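Local coordinates for prolyl endopeptidase (Myxococcus xanthus, PDB 2BKL), which probably hydrolyses oligopeptides on the carboxyl side of proline, and far less readily of alanine, as a serine endopeptidase of the S9A family, at residues F63-Y68 / D407-P412; E413-E418 / P470-G475; S466-W471 / G476-A481; T385-I390 / A462-S467. One frame throughout, in Å; residues are numbered along the deposited sequence.

Contact 1: residues F63-Y68 / D407-P412; sequences FKELFY and DVPMNP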
loop_
_atom_site.group_PDB
_atom_site.type_symbol
_atom_site.label_atom_id
_atom_site.label_comp_id
_atom_site.label_asym_id
_atom_site.label_seq_id
_atom_site.Cartn_x
_atom_site.Cartn_y
_atom_site.Cartn_z
ATOM N N PHE A 63 -7.102 -21.742 -7.926
ATOM C CA PHE A 63 -7.256 -20.468 -7.218
ATOM C C PHE A 63 -8.498 -20.491 -6.320
ATOM O O PHE A 63 -8.507 -19.877 -5.263
ATOM C CB PHE A 63 -7.289 -19.280 -8.179
ATOM C CG PHE A 63 -5.964 -18.967 -8.831
ATOM C CD1 PHE A 63 -4.793 -18.961 -8.100
ATOM C CD2 PHE A 63 -5.901 -18.672 -10.173
ATOM C CE1 PHE A 63 -3.571 -18.637 -8.699
ATOM C CE2 PHE A 63 -4.671 -18.361 -10.783
ATOM C CZ PHE A 63 -3.521 -18.359 -10.036
ATOM N N LYS A 64 -9.538 -21.229 -6.700
ATOM C CA LYS A 64 -10.693 -21.370 -5.817
ATOM C C LYS A 64 -10.319 -22.120 -4.525
ATOM O O LYS A 64 -10.725 -21.736 -3.432
ATOM C CB LYS A 64 -11.852 -22.048 -6.559
ATOM C CG LYS A 64 -13.173 -21.877 -5.857
ATOM C CD LYS A 64 -14.313 -22.464 -6.676
ATOM C CE LYS A 64 -15.585 -22.579 -5.834
ATOM N NZ LYS A 64 -15.488 -23.717 -4.884
ATOM N N GLU A 65 -9.497 -23.157 -4.647
ATOM C CA GLU A 65 -9.012 -23.925 -3.515
ATOM C C GLU A 65 -8.118 -23.070 -2.602
ATOM O O GLU A 65 -8.101 -23.244 -1.378
ATOM C CB GLU A 65 -8.275 -25.160 -4.057
ATOM C CG GLU A 65 -7.581 -26.072 -3.079
ATOM C CD GLU A 65 -7.076 -27.362 -3.740
ATOM O OE1 GLU A 65 -6.738 -27.346 -4.968
ATOM O OE2 GLU A 65 -7.008 -28.399 -3.028
ATOM N N LEU A 66 -7.399 -22.119 -3.191
ATOM C CA LEU A 66 -6.401 -21.342 -2.457
ATOM C C LEU A 66 -6.924 -20.035 -1.893
ATOM O O LEU A 66 -6.512 -19.623 -0.808
ATOM C CB LEU A 66 -5.216 -21.013 -3.372
ATOM C CG LEU A 66 -4.332 -22.189 -3.768
ATOM C CD1 LEU A 66 -3.375 -21.773 -4.847
ATOM C CD2 LEU A 66 -3.614 -22.750 -2.540
ATOM N N PHE A 67 -7.786 -19.337 -2.625
ATOM C CA PHE A 67 -8.160 -17.955 -2.255
ATOM C C PHE A 67 -9.278 -17.872 -1.226
ATOM O O PHE A 67 -9.410 -16.854 -0.540
ATOM C CB PHE A 67 -8.571 -17.121 -3.474
ATOM C CG PHE A 67 -7.448 -16.704 -4.367
ATOM C CD1 PHE A 67 -6.149 -17.177 -4.212
ATOM C CD2 PHE A 67 -7.721 -15.856 -5.409
ATOM C CE1 PHE A 67 -5.131 -16.740 -5.078
ATOM C CE2 PHE A 67 -6.724 -15.432 -6.289
ATOM C CZ PHE A 67 -5.428 -15.894 -6.122
ATOM N N TYR A 68 -10.137 -18.887 -1.153
ATOM C CA TYR A 68 -11.153 -18.924 -0.093
ATOM C C TYR A 68 -10.498 -19.584 1.098
ATOM O O TYR A 68 -10.069 -20.731 1.014
ATOM C CB TYR A 68 -12.386 -19.694 -0.540
ATOM C CG TYR A 68 -13.241 -18.959 -1.553
ATOM C CD1 TYR A 68 -14.067 -17.913 -1.170
ATOM C CD2 TYR A 68 -13.234 -19.327 -2.913
ATOM C CE1 TYR A 68 -14.868 -17.245 -2.103
ATOM C CE2 TYR A 68 -14.001 -18.676 -3.845
ATOM C CZ TYR A 68 -14.819 -17.621 -3.469
ATOM O OH TYR A 68 -15.578 -16.958 -4.434
ATOM N N ASP A 407 -4.676 -22.342 7.304
ATOM C CA ASP A 407 -4.447 -23.612 6.647
ATOM C C ASP A 407 -4.669 -23.403 5.141
ATOM O O ASP A 407 -5.705 -22.870 4.715
ATOM C CB ASP A 407 -5.400 -24.670 7.207
ATOM C CG ASP A 407 -4.955 -25.183 8.573
ATOM O OD1 ASP A 407 -5.216 -24.506 9.590
ATOM O OD2 ASP A 407 -4.320 -26.253 8.723
ATOM N N VAL A 408 -3.679 -23.784 4.351
ATOM C CA VAL A 408 -3.723 -23.629 2.904
ATOM C C VAL A 408 -3.325 -24.982 2.290
ATOM O O VAL A 408 -2.386 -25.608 2.765
ATOM C CB VAL A 408 -2.726 -22.518 2.463
ATOM C CG1 VAL A 408 -2.683 -22.379 0.960
ATOM C CG2 VAL A 408 -3.095 -21.175 3.066
ATOM N N PRO A 409 -4.040 -25.457 1.270
ATOM C CA PRO A 409 -3.742 -26.772 0.677
ATOM C C PRO A 409 -2.512 -26.705 -0.225
ATOM O O PRO A 409 -2.641 -26.654 -1.448
ATOM C CB PRO A 409 -5.013 -27.100 -0.103
ATOM C CG PRO A 409 -5.567 -25.772 -0.466
ATOM C CD PRO A 409 -5.234 -24.850 0.672
ATOM N N MET A 410 -1.339 -26.738 0.389
ATOM C CA MET A 410 -0.057 -26.663 -0.312
ATOM C C MET A 410 0.978 -27.362 0.540
ATOM O O MET A 410 0.739 -27.607 1.719
ATOM C CB MET A 410 0.365 -25.202 -0.463
ATOM C CG MET A 410 0.310 -24.470 0.884
ATOM S SD MET A 410 1.384 -23.097 1.151
ATOM C CE MET A 410 2.809 -23.615 0.244
ATOM N N ASN A 411 2.126 -27.687 -0.047
ATOM C CA ASN A 411 3.231 -28.307 0.686
ATOM C C ASN A 411 4.445 -27.402 0.633
ATOM O O ASN A 411 5.139 -27.366 -0.382
ATOM C CB ASN A 411 3.570 -29.678 0.098
ATOM C CG ASN A 411 4.731 -30.364 0.831
ATOM O OD1 ASN A 411 5.316 -29.823 1.783
ATOM N ND2 ASN A 411 5.067 -31.574 0.384
ATOM N N PRO A 412 4.694 -26.652 1.710
ATOM C CA PRO A 412 5.787 -25.666 1.734
ATOM C C PRO A 412 7.175 -26.255 1.472
ATOM O O PRO A 412 8.040 -25.532 0.955
ATOM C CB PRO A 412 5.717 -25.083 3.151
ATOM C CG PRO A 412 4.345 -25.403 3.643
ATOM C CD PRO A 412 3.939 -26.663 2.985
#
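Glu65 and Leu66, in the last turn of helix 56-67, meet Val408 and Pro409 where the chain makes an inverse gamma turn centred on Pro409. This turn belongs to the connection between strand 400-405, in a four-stranded antiparallel blade of the beta-propeller, and strand 415-423, at the rim of the alpha/beta-hydrolase sheet. The first shell is apolar. Leu66 CD2 approaches Val408 CG1 at 3.6 Å, the two side chains crossing at about a right angle, and the same methyl stands 4.2 Å from Pro409 CG. Glu65 contributes its aliphatic part: with CG opposite the backbone N (chi1 175°) and the chain extended beyond, it slides past the proline ring in the reverse direction, and Glu65 CG comes within 3.3 Å of Pro409 CG, a tight fit for two carbons. The helix backbone takes part as well, since Glu65 O lies 3.7 Å from Pro409 CG.

No hydrogen bond spans the two segments; the polar link runs through Arg62, one turn back on the helix, which forms a salt bridge with Glu65 OE1 and donates to Pro409 O. Arg62 thus holds the OE1 end of the carboxylate, while CG, CD and OE2 lie along the proline ring. Farther out, Leu66 also rests on Leu469 and Ser466, and Phe63 and Phe67 pack on Ser664 of helix 657-674, so the helix on which the connection rests is itself seated on the hydrolase domain. The turn is closed by a weak bond of 2.8 Å from Met410 N to Val408 O.

Contact 2: residues E413-E418 / P470-G475; sequences EQYQVE and PWLDAG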
loop_
_atom_site.group_PDB
_atom_site.type_symbol
_atom_site.label_atom_id
_atom_site.label_comp_id
_atom_site.label_asym_id
_atom_site.label_seq_id
_atom_site.Cartn_x
_atom_site.Cartn_y
_atom_site.Cartn_z
ATOM N N GLU A 413 7.384 -27.530 1.794
ATOM C CA GLU A 413 8.694 -28.173 1.646
ATOM C C GLU A 413 9.124 -28.378 0.199
ATOM O O GLU A 413 10.288 -28.690 -0.085
ATOM C CB GLU A 413 8.698 -29.530 2.369
ATOM C CG GLU A 413 8.417 -29.425 3.862
ATOM C CD GLU A 413 9.371 -28.477 4.582
ATOM O OE1 GLU A 413 10.601 -28.746 4.569
ATOM O OE2 GLU A 413 8.898 -27.451 5.150
ATOM N N GLN A 414 8.206 -28.171 -0.726
ATOM C CA GLN A 414 8.538 -28.248 -2.141
ATOM C C GLN A 414 9.256 -26.996 -2.655
ATOM O O GLN A 414 9.766 -27.017 -3.758
ATOM C CB GLN A 414 7.280 -28.522 -2.984
ATOM C CG GLN A 414 6.851 -30.014 -2.889
ATOM C CD GLN A 414 5.486 -30.316 -3.487
ATOM O OE1 GLN A 414 4.966 -29.554 -4.308
ATOM N NE2 GLN A 414 4.888 -31.440 -3.054
ATOM N N TYR A 415 9.281 -25.916 -1.880
ATOM C CA TYR A 415 9.763 -24.619 -2.362
ATOM C C TYR A 415 10.897 -24.096 -1.511
ATOM O O TYR A 415 11.085 -24.502 -0.350
ATOM C CB TYR A 415 8.631 -23.564 -2.345
ATOM C CG TYR A 415 7.350 -24.065 -2.916
ATOM C CD1 TYR A 415 7.197 -24.241 -4.262
ATOM C CD2 TYR A 415 6.303 -24.418 -2.100
ATOM C CE1 TYR A 415 6.021 -24.743 -4.799
ATOM C CE2 TYR A 415 5.120 -24.925 -2.622
ATOM C CZ TYR A 415 4.995 -25.101 -3.958
ATOM O OH TYR A 415 3.831 -25.633 -4.491
ATOM N N GLN A 416 11.681 -23.212 -2.109
ATOM C CA GLN A 416 12.692 -22.506 -1.339
ATOM C C GLN A 416 12.725 -21.062 -1.725
ATOM O O GLN A 416 12.262 -20.656 -2.805
ATOM C CB GLN A 416 14.065 -23.114 -1.489
ATOM C CG GLN A 416 14.631 -23.021 -2.864
ATOM C CD GLN A 416 15.988 -23.695 -3.009
ATOM O OE1 GLN A 416 16.180 -24.500 -3.903
ATOM N NE2 GLN A 416 16.927 -23.355 -2.131
ATOM N N VAL A 417 13.289 -20.286 -0.820
ATOM C CA VAL A 417 13.420 -18.845 -0.954
ATOM C C VAL A 417 14.887 -18.521 -0.792
ATOM O O VAL A 417 15.526 -18.959 0.180
ATOM C CB VAL A 417 12.663 -18.087 0.155
ATOM C CG1 VAL A 417 12.808 -16.573 -0.012
ATOM C CG2 VAL A 417 11.183 -18.515 0.206
ATOM N N GLU A 418 15.440 -17.850 -1.793
ATOM C CA GLU A 418 16.790 -17.313 -1.747
ATOM C C GLU A 418 16.733 -15.802 -1.541
ATOM O O GLU A 418 15.764 -15.135 -1.944
ATOM C CB GLU A 418 17.490 -17.561 -3.081
ATOM C CG GLU A 418 17.317 -18.956 -3.665
ATOM C CD GLU A 418 18.125 -19.055 -4.918
ATOM O OE1 GLU A 418 19.353 -18.885 -4.798
ATOM O OE2 GLU A 418 17.541 -19.227 -6.008
ATOM N N PRO A 470 0.492 -21.748 -8.415
ATOM C CA PRO A 470 0.434 -22.397 -9.739
ATOM C C PRO A 470 1.659 -22.071 -10.625
ATOM O O PRO A 470 2.188 -22.926 -11.341
ATOM C CB PRO A 470 -0.876 -21.853 -10.323
ATOM C CG PRO A 470 -1.666 -21.613 -9.121
ATOM C CD PRO A 470 -0.735 -20.980 -8.136
ATOM N N TRP A 471 2.179 -20.860 -10.482
ATOM C CA TRP A 471 3.353 -20.436 -11.234
ATOM C C TRP A 471 4.572 -21.253 -10.821
ATOM O O TRP A 471 5.247 -21.821 -11.675
ATOM C CB TRP A 471 3.563 -18.941 -11.016
ATOM C CG TRP A 471 4.676 -18.304 -11.809
ATOM C CD1 TRP A 471 5.906 -17.896 -11.341
ATOM C CD2 TRP A 471 4.663 -18.018 -13.196
ATOM N NE1 TRP A 471 6.649 -17.383 -12.375
ATOM C CE2 TRP A 471 5.883 -17.399 -13.515
ATOM C CE3 TRP A 471 3.716 -18.190 -14.206
ATOM C CZ2 TRP A 471 6.189 -16.987 -14.811
ATOM C CZ3 TRP A 471 4.009 -17.763 -15.482
ATOM C CH2 TRP A 471 5.238 -17.159 -15.766
ATOM N N LEU A 472 4.793 -21.374 -9.519
ATOM C CA LEU A 472 5.916 -22.146 -8.986
ATOM C C LEU A 472 5.769 -23.610 -9.371
ATOM O O LEU A 472 6.736 -24.259 -9.750
ATOM C CB LEU A 472 6.001 -22.029 -7.463
ATOM C CG LEU A 472 6.167 -20.622 -6.868
ATOM C CD1 LEU A 472 6.337 -20.726 -5.381
ATOM C CD2 LEU A 472 7.321 -19.849 -7.485
ATOM N N ASP A 473 4.540 -24.120 -9.324
ATOM C CA ASP A 473 4.307 -25.533 -9.638
ATOM C C ASP A 473 4.501 -25.872 -11.108
ATOM O O ASP A 473 4.809 -27.051 -11.452
ATOM C CB ASP A 473 2.915 -25.953 -9.156
ATOM C CG ASP A 473 2.813 -25.991 -7.643
ATOM O OD1 ASP A 473 3.877 -26.012 -6.976
ATOM O OD2 ASP A 473 1.720 -26.007 -7.016
ATOM N N ALA A 474 4.375 -24.873 -11.963
ATOM C CA ALA A 474 4.637 -24.984 -13.390
ATOM C C ALA A 474 6.121 -24.822 -13.734
ATOM O O ALA A 474 6.475 -24.799 -14.915
ATOM C CB ALA A 474 3.780 -23.966 -14.161
ATOM N N GLY A 475 6.974 -24.698 -12.716
ATOM C CA GLY A 475 8.419 -24.560 -12.857
ATOM C C GLY A 475 8.839 -23.101 -12.944
ATOM O O GLY A 475 9.922 -22.813 -13.424
#
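A tyrosine-aspartate hydrogen bond, backed by a leucine, joins buried Tyr415, at the start of the edge strand 415-423 of the alpha/beta-hydrolase sheet, to Leu472 and the exposed Asp473 in the short helix 469-473. Tyr415 CG lies opposite the carbonyl carbon (chi1 -46°), which carries the ring to both partners. Tyr415 OH donates to Asp473 OD1 over only 2.5 Å, and the oxygen receives it on its syn lone pair, the side of its partner OD2. OD1 lies at the ring edge, near its plane and 3.3 Å from Tyr415 CE1; ring and carboxylate planes are 23° apart. Leu472 packs against the ring beside this bond, its CD1 3.8 Å from Tyr415 CD1 and its CB equally near CE1. Over one ring face lies Gln414 CB, which helps to fix the rotation of the ring.

The helix ends just beyond the aspartate in a Schellman motif, with Gly475 at positive phi and Gly475 N bonded to Leu472 O. Arg437, on the neighbouring strand 429-437, binds Gln414 OE1 and makes a long, weak ion pair with Asp473 OD1. The short bond is consistent with a strong, charge-assisted hydrogen bond in which the phenol probably offsets part of the carboxylate's charge.

Contact 3: residues S466-W471 / G476-A481; sequences SSILPW and GVYAVA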
loop_
_atom_site.group_PDB
_atom_site.type_symbol
_atom_site.label_atom_id
_atom_site.label_comp_id
_atom_site.label_asym_id
_atom_site.label_seq_id
_atom_site.Cartn_x
_atom_site.Cartn_y
_atom_site.Cartn_z
ATOM N N SER A 466 -0.667 -16.746 -1.950
ATOM C CA SER A 466 -1.005 -18.026 -2.557
ATOM C C SER A 466 -1.128 -17.925 -4.081
ATOM O O SER A 466 -1.021 -18.930 -4.775
ATOM C CB SER A 466 -2.296 -18.574 -1.963
ATOM O OG SER A 466 -3.386 -17.751 -2.273
ATOM N N SER A 467 -1.293 -16.704 -4.589
ATOM C CA SER A 467 -1.456 -16.487 -6.017
ATOM C C SER A 467 -0.291 -16.950 -6.873
ATOM O O SER A 467 -0.479 -17.195 -8.048
ATOM C CB SER A 467 -1.760 -15.018 -6.323
ATOM O OG SER A 467 -0.668 -14.172 -5.972
ATOM N N ILE A 468 0.901 -17.049 -6.293
ATOM C CA ILE A 468 2.078 -17.464 -7.030
ATOM C C ILE A 468 2.239 -18.990 -7.088
ATOM O O ILE A 468 3.090 -19.493 -7.799
ATOM C CB ILE A 468 3.381 -16.834 -6.478
ATOM C CG1 ILE A 468 3.810 -17.478 -5.159
ATOM C CG2 ILE A 468 3.270 -15.310 -6.409
ATOM C CD1 ILE A 468 5.209 -17.067 -4.754
ATOM N N LEU A 469 1.424 -19.756 -6.363
ATOM C CA LEU A 469 1.681 -21.189 -6.274
ATOM C C LEU A 469 1.529 -21.959 -7.606
ATOM O O LEU A 469 2.388 -22.757 -7.913
ATOM C CB LEU A 469 0.892 -21.853 -5.142
ATOM C CG LEU A 469 1.331 -21.391 -3.750
ATOM C CD1 LEU A 469 0.380 -21.978 -2.706
ATOM C CD2 LEU A 469 2.760 -21.797 -3.449
ATOM N N PRO A 470 0.492 -21.748 -8.415
ATOM C CA PRO A 470 0.434 -22.397 -9.739
ATOM C C PRO A 470 1.659 -22.071 -10.625
ATOM O O PRO A 470 2.188 -22.926 -11.341
ATOM C CB PRO A 470 -0.876 -21.853 -10.323
ATOM C CG PRO A 470 -1.666 -21.613 -9.121
ATOM C CD PRO A 470 -0.735 -20.980 -8.136
ATOM N N TRP A 471 2.179 -20.860 -10.482
ATOM C CA TRP A 471 3.353 -20.436 -11.234
ATOM C C TRP A 471 4.572 -21.253 -10.821
ATOM O O TRP A 471 5.247 -21.821 -11.675
ATOM C CB TRP A 471 3.563 -18.941 -11.016
ATOM C CG TRP A 471 4.676 -18.304 -11.809
ATOM C CD1 TRP A 471 5.906 -17.896 -11.341
ATOM C CD2 TRP A 471 4.663 -18.018 -13.196
ATOM N NE1 TRP A 471 6.649 -17.383 -12.375
ATOM C CE2 TRP A 471 5.883 -17.399 -13.515
ATOM C CE3 TRP A 471 3.716 -18.190 -14.206
ATOM C CZ2 TRP A 471 6.189 -16.987 -14.811
ATOM C CZ3 TRP A 471 4.009 -17.763 -15.482
ATOM C CH2 TRP A 471 5.238 -17.159 -15.766
ATOM N N GLY A 476 7.969 -22.190 -12.529
ATOM C CA GLY A 476 8.285 -20.787 -12.597
ATOM C C GLY A 476 9.106 -20.284 -11.428
ATOM O O GLY A 476 9.215 -20.923 -10.396
ATOM N N VAL A 477 9.702 -19.114 -11.641
ATOM C CA VAL A 477 10.463 -18.385 -10.623
ATOM C C VAL A 477 9.728 -17.095 -10.351
ATOM O O VAL A 477 9.241 -16.442 -11.279
ATOM C CB VAL A 477 11.870 -18.094 -11.133
ATOM C CG1 VAL A 477 12.677 -17.156 -10.191
ATOM C CG2 VAL A 477 12.627 -19.421 -11.408
ATOM N N TYR A 478 9.632 -16.757 -9.083
ATOM C CA TYR A 478 9.059 -15.477 -8.641
ATOM C C TYR A 478 10.143 -14.707 -7.940
ATOM O O TYR A 478 10.768 -15.219 -7.001
ATOM C CB TYR A 478 7.894 -15.707 -7.686
ATOM C CG TYR A 478 7.242 -14.453 -7.142
ATOM C CD1 TYR A 478 6.608 -13.562 -7.983
ATOM C CD2 TYR A 478 7.229 -14.200 -5.782
ATOM C CE1 TYR A 478 5.984 -12.412 -7.476
ATOM C CE2 TYR A 478 6.610 -13.075 -5.268
ATOM C CZ TYR A 478 6.001 -12.191 -6.124
ATOM O OH TYR A 478 5.359 -11.042 -5.629
ATOM N N ALA A 479 10.394 -13.470 -8.368
ATOM C CA ALA A 479 11.460 -12.656 -7.797
ATOM C C ALA A 479 10.906 -11.314 -7.392
ATOM O O ALA A 479 10.057 -10.757 -8.096
ATOM C CB ALA A 479 12.587 -12.474 -8.819
ATOM N N VAL A 480 11.373 -10.793 -6.264
ATOM C CA VAL A 480 10.924 -9.516 -5.712
ATOM C C VAL A 480 12.181 -8.692 -5.368
ATOM O O VAL A 480 12.962 -9.088 -4.506
ATOM C CB VAL A 480 10.036 -9.718 -4.446
ATOM C CG1 VAL A 480 9.529 -8.372 -3.950
ATOM C CG2 VAL A 480 8.870 -10.669 -4.754
ATOM N N ALA A 481 12.369 -7.567 -6.053
ATOM C CA ALA A 481 13.555 -6.733 -5.856
ATOM C C ALA A 481 13.289 -5.625 -4.871
ATOM O O ALA A 481 12.225 -4.969 -4.951
ATOM C CB ALA A 481 14.032 -6.181 -7.176
#
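Trp471 and Gly476 meet twice where helix 469-473 turns into strand 477-481, the second half of a beta-alpha-beta crossover that starts from the parallel strand 448-451. Trp471 O accepts the N-H of Gly476 at 2.9 Å, in a bond bent to 143°, and so serves the first amide of the returning chain. Trp471 CG is trans to the backbone N (chi1 -175°), which brings the indole to Gly476 and Val477. There its buried N-H is satisfied: Trp471 NE1 donates to Val477 O over 3.0 Å, with the acceptor almost exactly in the indole plane. The donor stands 61° above the carbonyl plane, off the lone pairs. Backbone bonds to Pro447 and Leu449 place Val477 in the sheet. Gly476 CA covers the indole face, 4.0 Å from the centroid of the five-membered ring; a beta carbon there would collide with Trp471 NE1. Farther along, Ile468 CG2 sits squarely over the Tyr478 ring, 3.9 Å from its centroid.

A leucine in place of Trp471 would probably deprive Val477 O of its indole donor and leave Gly476 CA without the flat surface it lies on. One tryptophan thus works as acceptor through its backbone and donor through its ring, tying the helix to Gly476 and to Val477, the first residue of the strand.

Contact 4: residues T385-I390 / A462-S467; sequences TTPRQI and ANFRSS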
loop_
_atom_site.group_PDB
_atom_site.type_symbol
_atom_site.label_atom_id
_atom_site.label_comp_id
_atom_site.label_asym_id
_atom_site.label_seq_id
_atom_site.Cartn_x
_atom_site.Cartn_y
_atom_site.Cartn_z
ATOM N N THR A 385 6.599 -18.829 1.532
ATOM C CA THR A 385 6.029 -20.182 1.549
ATOM C C THR A 385 5.244 -20.569 2.834
ATOM O O THR A 385 4.835 -21.728 2.986
ATOM C CB THR A 385 7.167 -21.197 1.326
ATOM O OG1 THR A 385 8.071 -21.168 2.429
ATOM C CG2 THR A 385 8.023 -20.809 0.138
ATOM N N THR A 386 5.014 -19.609 3.726
ATOM C CA THR A 386 4.364 -19.825 5.043
ATOM C C THR A 386 3.133 -18.931 5.146
ATOM O O THR A 386 3.266 -17.716 5.305
ATOM C CB THR A 386 5.307 -19.435 6.234
ATOM O OG1 THR A 386 6.475 -20.247 6.248
ATOM C CG2 THR A 386 4.658 -19.741 7.583
ATOM N N PRO A 387 1.936 -19.500 5.096
ATOM C CA PRO A 387 0.728 -18.712 5.359
ATOM C C PRO A 387 0.739 -18.006 6.727
ATOM O O PRO A 387 1.430 -18.476 7.629
ATOM C CB PRO A 387 -0.399 -19.771 5.274
ATOM C CG PRO A 387 0.153 -20.816 4.421
ATOM C CD PRO A 387 1.605 -20.891 4.747
ATOM N N ARG A 388 -0.030 -16.925 6.882
ATOM C CA ARG A 388 -0.029 -16.113 8.095
ATOM C C ARG A 388 -0.213 -16.929 9.345
ATOM O O ARG A 388 -1.114 -17.741 9.454
ATOM C CB ARG A 388 -1.151 -15.054 8.067
ATOM C CG ARG A 388 -0.842 -13.815 7.279
ATOM C CD ARG A 388 -2.079 -12.987 6.933
ATOM N NE ARG A 388 -2.936 -12.690 8.081
ATOM C CZ ARG A 388 -2.918 -11.542 8.773
ATOM N NH1 ARG A 388 -2.097 -10.551 8.437
ATOM N NH2 ARG A 388 -3.746 -11.375 9.807
ATOM N N GLN A 389 0.664 -16.671 10.299
ATOM C CA GLN A 389 0.577 -17.196 11.638
ATOM C C GLN A 389 0.531 -16.017 12.579
ATOM O O GLN A 389 1.268 -15.065 12.396
ATOM C CB GLN A 389 1.816 -17.992 11.947
ATOM C CG GLN A 389 1.958 -19.245 11.064
ATOM C CD GLN A 389 3.254 -19.994 11.257
ATOM O OE1 GLN A 389 4.180 -19.521 11.920
ATOM N NE2 GLN A 389 3.346 -21.154 10.624
ATOM N N ILE A 390 -0.298 -16.074 13.598
ATOM C CA ILE A 390 -0.326 -15.076 14.637
ATOM C C ILE A 390 0.117 -15.685 15.938
ATOM O O ILE A 390 -0.359 -16.736 16.321
ATOM C CB ILE A 390 -1.726 -14.489 14.800
ATOM C CG1 ILE A 390 -2.212 -13.877 13.488
ATOM C CG2 ILE A 390 -1.735 -13.477 15.949
ATOM C CD1 ILE A 390 -3.650 -13.443 13.571
ATOM N N ALA A 462 8.587 -10.399 2.717
ATOM C CA ALA A 462 8.184 -11.808 2.514
ATOM C C ALA A 462 6.753 -12.119 2.965
ATOM O O ALA A 462 6.501 -12.936 3.899
ATOM C CB ALA A 462 9.195 -12.734 3.256
ATOM N N ASN A 463 5.806 -11.460 2.330
ATOM C CA ASN A 463 4.386 -11.710 2.502
ATOM C C ASN A 463 4.070 -13.054 1.844
ATOM O O ASN A 463 4.667 -13.435 0.840
ATOM C CB ASN A 463 3.551 -10.616 1.802
ATOM C CG ASN A 463 3.596 -9.255 2.517
ATOM O OD1 ASN A 463 3.513 -9.172 3.752
ATOM N ND2 ASN A 463 3.722 -8.180 1.729
ATOM N N PHE A 464 3.134 -13.794 2.411
ATOM C CA PHE A 464 2.622 -14.984 1.728
ATOM C C PHE A 464 1.562 -14.595 0.716
ATOM O O PHE A 464 0.546 -13.967 1.044
ATOM C CB PHE A 464 2.050 -16.001 2.716
ATOM C CG PHE A 464 1.512 -17.234 2.038
ATOM C CD1 PHE A 464 2.374 -18.149 1.483
ATOM C CD2 PHE A 464 0.129 -17.447 1.923
ATOM C CE1 PHE A 464 1.882 -19.292 0.837
ATOM C CE2 PHE A 464 -0.364 -18.580 1.277
ATOM C CZ PHE A 464 0.504 -19.492 0.742
ATOM N N ARG A 465 1.778 -15.024 -0.528
ATOM C CA ARG A 465 0.803 -14.844 -1.571
ATOM C C ARG A 465 0.523 -16.219 -2.165
ATOM O O ARG A 465 1.380 -16.794 -2.832
ATOM C CB ARG A 465 1.360 -13.934 -2.665
ATOM C CG ARG A 465 1.384 -12.442 -2.357
ATOM C CD ARG A 465 1.831 -11.623 -3.598
ATOM N NE ARG A 465 1.852 -10.169 -3.392
ATOM C CZ ARG A 465 1.236 -9.255 -4.164
ATOM N NH1 ARG A 465 0.514 -9.595 -5.235
ATOM N NH2 ARG A 465 1.350 -7.966 -3.857
ATOM N N SER A 466 -0.667 -16.746 -1.950
ATOM C CA SER A 466 -1.005 -18.026 -2.557
ATOM C C SER A 466 -1.128 -17.925 -4.081
ATOM O O SER A 466 -1.021 -18.930 -4.775
ATOM C CB SER A 466 -2.296 -18.574 -1.963
ATOM O OG SER A 466 -3.386 -17.751 -2.273
ATOM N N SER A 467 -1.293 -16.704 -4.589
ATOM C CA SER A 467 -1.456 -16.487 -6.017
ATOM C C SER A 467 -0.291 -16.950 -6.873
ATOM O O SER A 467 -0.479 -17.195 -8.048
ATOM C CB SER A 467 -1.760 -15.018 -6.323
ATOM O OG SER A 467 -0.668 -14.172 -5.972
#
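Phe464 lays one face of its ring against Pro387, and this pair carries the contact. Pro387 CG stands 4.0 Å from the centroid of the phenyl ring and 16° off its normal, a CH-pi approach from above the face, and the two side chains cross obliquely. Pro387 CA lies over the same face nearer the root of the ring, 3.7 Å from Phe464 CD2, so that the proline follows the aromatic surface from its base to its far side, where CG is 3.9 Å from Phe464 CZ. What aims the ring at the strand is the first torsion: CG of Phe464 is trans to the backbone N (chi1 180°). Behind it, Phe464 CB comes within 3.3 Å of Thr386 O, and CD1 stands 4.0 Å from Thr385 C, so backbone as well as side chain shapes the site.

The opposite face of the ring meets the peptide of its own loop, with Ser466 N 3.7 Å above the plane and shifted toward the rim. Met410 also touches Phe464, and Val408 packs on Pro387. An alanine instead of Phe464 would probably open a gap between Pro387 and the backbone at Ser466, taking away the aromatic face on which the proline rests.

No hydrogen bond joins the two segments here, although nearby Ala462 O is bound by Thr382 OG1. Strand 386-394 belongs to a propeller blade and residues 462-467 lead into helix 469-473 of the alpha/beta-hydrolase domain, making this a piece of the interface between the two domains whose pairing is the architecture of the prolyl oligopeptidase family.

In the fold
From the N terminus, contact 1 closes by far the longest loop: helix 56-67 meets residues 407-412 only after the chain has run through the propeller strands, with no helix in between. Contact 4 opens at 385-390, inside that loop, and closes at 462-467, outside it, so contacts 1 and 4 cross. Contact 2, from 413-418 to 470-475, follows contact 1 in series and crosses contact 4 in turn. Contact 3 spans only a few residues; it starts on Ser466 and Ser467, where contact 4 ends, and shares Pro470 and Trp471 with contact 2. Together they tie helix 56-67, a propeller blade and the connection between domains to the early part of the hydrolase sheet.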